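Long-range contact in uncharacterized conserved protein YjbQ/UPF0047 family, ortholog yugU B.subtilis (Clostridium acetobutylicum, PDB 1VMH), which is of unknown function but adopts the YjbQ-like fold of the UPF0047 family and assembles as a trimer with a bound sodium ion: residues 56-64 / 98-109. Residues are numbered along the deposited sequence; the frame is centred on the assembly and turned at random.
Sequences HTTAGITIN and AHIKASLMGSSQ
Thr58 lays its methyl CG2 over one face of the His99 imidazole, a CH-pi contact 3.5 Å from the ring centroid and only 13° off the ring normal. Threonine suits this place because its two branches divide the work: with chi1 at 52° the hydroxyl, tucked over the backbone, bonds Arg137 while the methyl meets the ring. Thr57 runs alongside the same ring, its OG1 3.2 Å from His99 CE1. One helical turn on, the compact methyl of Ala102 fits against two backbone carbonyls, its CB 3.4 Å from both Thr57 O and Ala59 O. Strand 59-65 forms one edge of a three-stranded antiparallel sheet within the chain, and its segment 59-64 runs at 24° to helix 98-105, the axes approaching to 6.6 Å. At Gly60 the backbones meet directly, the bare CA lying 3.2 Å from Gly106 O. Gly106 leaves the helix with positive phi, a conformation that suits glycine, and its carbonyl accepts Ile61 N at 2.9 Å. The stems of Ile61 and Gln109 lie flank to flank, running opposite ways, with Ile61 CG2 against Gln109 CG at 3.6 Å. Glutamine adds a donor to this aliphatic stem: a bend at chi2 folds the amide back, and NE2 donates to Ile61 O at 3.0 Å, fairly straight, in the amide plane yet above the carbonyl plane. A water joins Met105 O to Thr62 OG1, which also bonds Ser103 of the third subunit; the sodium ion bound by Leu104 O of this and the two other subunits lies about 6 Å from Gly106.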
loop_
_atom_site.group_PDB
_atom_site.type_symbol
_atom_site.label_atom_id
_atom_site.label_comp_id
_atom_site.label_asym_id
_atom_site.label_seq_id
_atom_site.Cartn_x
_atom_site.Cartn_y
_atom_site.Cartn_z
ATOM N N HIS A 56 8.320 -8.565 8.761
ATOM C CA HIS A 56 8.457 -7.898 10.039
ATOM C C HIS A 56 7.371 -6.850 10.212
ATOM O O HIS A 56 7.178 -6.026 9.341
ATOM C CB HIS A 56 9.818 -7.222 10.075
ATOM C CG HIS A 56 10.938 -8.173 9.811
ATOM N ND1 HIS A 56 11.293 -9.157 10.711
ATOM C CD2 HIS A 56 11.795 -8.286 8.767
ATOM C CE1 HIS A 56 12.307 -9.853 10.207
ATOM N NE2 HIS A 56 12.639 -9.331 9.043
ATOM N N THR A 57 6.717 -6.834 11.355
ATOM C CA THR A 57 5.618 -5.916 11.610
ATOM C C THR A 57 6.051 -4.499 11.991
ATOM O O THR A 57 5.202 -3.636 12.109
ATOM C CB THR A 57 4.682 -6.484 12.635
ATOM O OG1 THR A 57 5.403 -6.706 13.838
ATOM C CG2 THR A 57 4.066 -7.779 12.139
ATOM N N THR A 58 7.361 -4.282 12.143
ATOM C CA THR A 58 7.932 -2.965 12.451
ATOM C C THR A 58 8.859 -2.479 11.341
ATOM O O THR A 58 9.683 -1.588 11.538
ATOM C CB THR A 58 8.633 -2.978 13.772
ATOM O OG1 THR A 58 9.550 -4.076 13.775
ATOM C CG2 THR A 58 7.635 -3.130 14.902
ATOM N N ALA A 59 8.660 -3.024 10.135
ATOM C CA ALA A 59 9.330 -2.562 8.939
ATOM C C ALA A 59 8.359 -2.768 7.754
ATOM O O ALA A 59 7.317 -3.400 7.885
ATOM C CB ALA A 59 10.624 -3.275 8.735
ATOM N N GLY A 60 8.715 -2.217 6.610
ATOM C CA GLY A 60 7.876 -2.332 5.442
ATOM C C GLY A 60 8.696 -2.191 4.175
ATOM O O GLY A 60 9.941 -2.274 4.195
ATOM N N ILE A 61 7.975 -2.067 3.062
ATOM C CA ILE A 61 8.585 -1.908 1.734
ATOM C C ILE A 61 7.945 -0.705 1.065
ATOM O O ILE A 61 6.730 -0.543 1.120
ATOM C CB ILE A 61 8.355 -3.138 0.825
ATOM C CG1 ILE A 61 8.759 -4.448 1.532
ATOM C CG2 ILE A 61 9.062 -2.967 -0.509
ATOM C CD1 ILE A 61 10.217 -4.686 1.809
ATOM N N THR A 62 8.734 0.157 0.450
ATOM C CA THR A 62 8.180 1.219 -0.369
ATOM C C THR A 62 9.006 1.414 -1.621
ATOM O O THR A 62 10.072 0.832 -1.746
ATOM C CB THR A 62 8.092 2.569 0.385
ATOM O OG1 THR A 62 7.172 3.439 -0.323
ATOM C CG2 THR A 62 9.434 3.218 0.537
ATOM N N ILE A 63 8.516 2.201 -2.561
ATOM C CA ILE A 63 9.277 2.517 -3.813
ATOM C C ILE A 63 9.336 4.019 -3.873
ATOM O O ILE A 63 8.287 4.663 -3.777
ATOM C CB ILE A 63 8.589 1.894 -5.035
ATOM C CG1 ILE A 63 8.596 0.354 -4.907
ATOM C CG2 ILE A 63 9.230 2.328 -6.335
ATOM C CD1 ILE A 63 7.985 -0.455 -6.046
ATOM N N ASN A 64 10.518 4.595 -4.028
ATOM C CA ASN A 64 10.602 6.042 -4.011
ATOM C C ASN A 64 11.941 6.460 -4.600
ATOM O O ASN A 64 12.678 5.640 -5.147
ATOM C CB ASN A 64 10.309 6.623 -2.612
ATOM C CG ASN A 64 9.586 7.964 -2.669
ATOM O OD1 ASN A 64 10.108 8.914 -3.251
ATOM N ND2 ASN A 64 8.374 8.037 -2.093
ATOM N N ALA A 98 6.575 2.418 15.187
ATOM C CA ALA A 98 7.128 1.593 14.102
ATOM C C ALA A 98 6.035 0.742 13.461
ATOM O O ALA A 98 6.010 0.582 12.238
ATOM C CB ALA A 98 8.231 0.726 14.600
ATOM N N HIS A 99 5.160 0.161 14.280
ATOM C CA HIS A 99 4.045 -0.618 13.750
ATOM C C HIS A 99 3.153 0.250 12.826
ATOM O O HIS A 99 2.683 -0.218 11.764
ATOM C CB HIS A 99 3.190 -1.212 14.872
ATOM C CG HIS A 99 3.833 -2.348 15.597
ATOM N ND1 HIS A 99 3.954 -3.604 15.034
ATOM C CD2 HIS A 99 4.387 -2.434 16.828
ATOM C CE1 HIS A 99 4.557 -4.405 15.899
ATOM N NE2 HIS A 99 4.827 -3.729 16.996
ATOM N N ILE A 100 2.939 1.515 13.231
ATOM C CA ILE A 100 2.091 2.415 12.452
ATOM C C ILE A 100 2.762 2.723 11.126
ATOM O O ILE A 100 2.152 2.631 10.064
ATOM C CB ILE A 100 1.823 3.718 13.203
ATOM C CG1 ILE A 100 0.932 3.456 14.423
ATOM C CG2 ILE A 100 1.180 4.746 12.303
ATOM C CD1 ILE A 100 1.012 4.545 15.435
ATOM N N LYS A 101 4.016 3.121 11.192
ATOM C CA LYS A 101 4.710 3.490 9.981
ATOM C C LYS A 101 4.863 2.317 9.016
ATOM O O LYS A 101 4.794 2.485 7.799
ATOM C CB LYS A 101 6.055 4.136 10.306
ATOM C CG LYS A 101 5.870 5.458 11.030
ATOM C CD LYS A 101 7.161 6.212 11.363
ATOM C CE LYS A 101 8.001 5.542 12.373
ATOM N NZ LYS A 101 9.213 6.416 12.812
ATOM N N ALA A 102 5.088 1.134 9.565
ATOM C CA ALA A 102 5.138 -0.067 8.757
ATOM C C ALA A 102 3.840 -0.249 7.951
ATOM O O ALA A 102 3.883 -0.550 6.726
ATOM C CB ALA A 102 5.406 -1.284 9.657
ATOM N N SER A 103 2.686 -0.081 8.582
ATOM C CA SER A 103 1.397 -0.259 7.878
ATOM C C SER A 103 1.224 0.824 6.837
ATOM O O SER A 103 0.639 0.593 5.759
ATOM C CB SER A 103 0.203 -0.261 8.836
ATOM O OG SER A 103 -0.095 -1.576 9.283
ATOM N N LEU A 104 1.723 2.026 7.135
ATOM C CA LEU A 104 1.614 3.129 6.181
ATOM C C LEU A 104 2.443 2.939 4.936
ATOM O O LEU A 104 2.013 3.310 3.818
ATOM C CB LEU A 104 1.984 4.466 6.822
ATOM C CG LEU A 104 1.066 5.010 7.918
ATOM C CD1 LEU A 104 1.634 6.228 8.642
ATOM C CD2 LEU A 104 -0.302 5.339 7.406
ATOM N N MET A 105 3.637 2.400 5.076
ATOM C CA MET A 105 4.465 2.088 3.894
ATOM C C MET A 105 3.913 0.888 3.148
ATOM O O MET A 105 3.860 0.870 1.904
ATOM C CB MET A 105 5.925 1.825 4.301
ATOM C CG MET A 105 6.625 3.032 4.897
ATOM S SD MET A 105 6.800 4.437 3.775
ATOM C CE MET A 105 5.350 5.407 4.212
ATOM N N GLY A 106 3.521 -0.146 3.880
ATOM C CA GLY A 106 3.075 -1.387 3.323
ATOM C C GLY A 106 3.982 -2.565 3.609
ATOM O O GLY A 106 5.187 -2.431 3.802
ATOM N N SER A 107 3.357 -3.746 3.624
ATOM C CA SER A 107 4.043 -5.011 3.871
ATOM C C SER A 107 4.692 -5.589 2.618
ATOM O O SER A 107 5.606 -6.402 2.744
ATOM C CB SER A 107 3.053 -6.027 4.464
ATOM O OG SER A 107 1.907 -6.183 3.609
ATOM N N SER A 108 4.315 -5.117 1.439
ATOM C CA SER A 108 4.913 -5.572 0.188
ATOM C C SER A 108 4.748 -4.526 -0.877
ATOM O O SER A 108 3.911 -3.616 -0.784
ATOM C CB SER A 108 4.268 -6.880 -0.279
ATOM O OG SER A 108 2.945 -6.660 -0.758
ATOM N N GLN A 109 5.589 -4.636 -1.888
ATOM C CA GLN A 109 5.373 -3.927 -3.118
ATOM C C GLN A 109 5.644 -4.891 -4.278
ATOM O O GLN A 109 6.321 -5.934 -4.151
ATOM C CB GLN A 109 6.229 -2.672 -3.223
ATOM C CG GLN A 109 6.054 -1.690 -2.072
ATOM C CD GLN A 109 4.694 -1.075 -1.990
ATOM O OE1 GLN A 109 3.920 -1.098 -2.951
ATOM N NE2 GLN A 109 4.393 -0.460 -0.834
HETATM O O HOH W 1 4.432 -3.368 6.778
HETATM O O HOH W 2 4.673 2.650 -0.013
#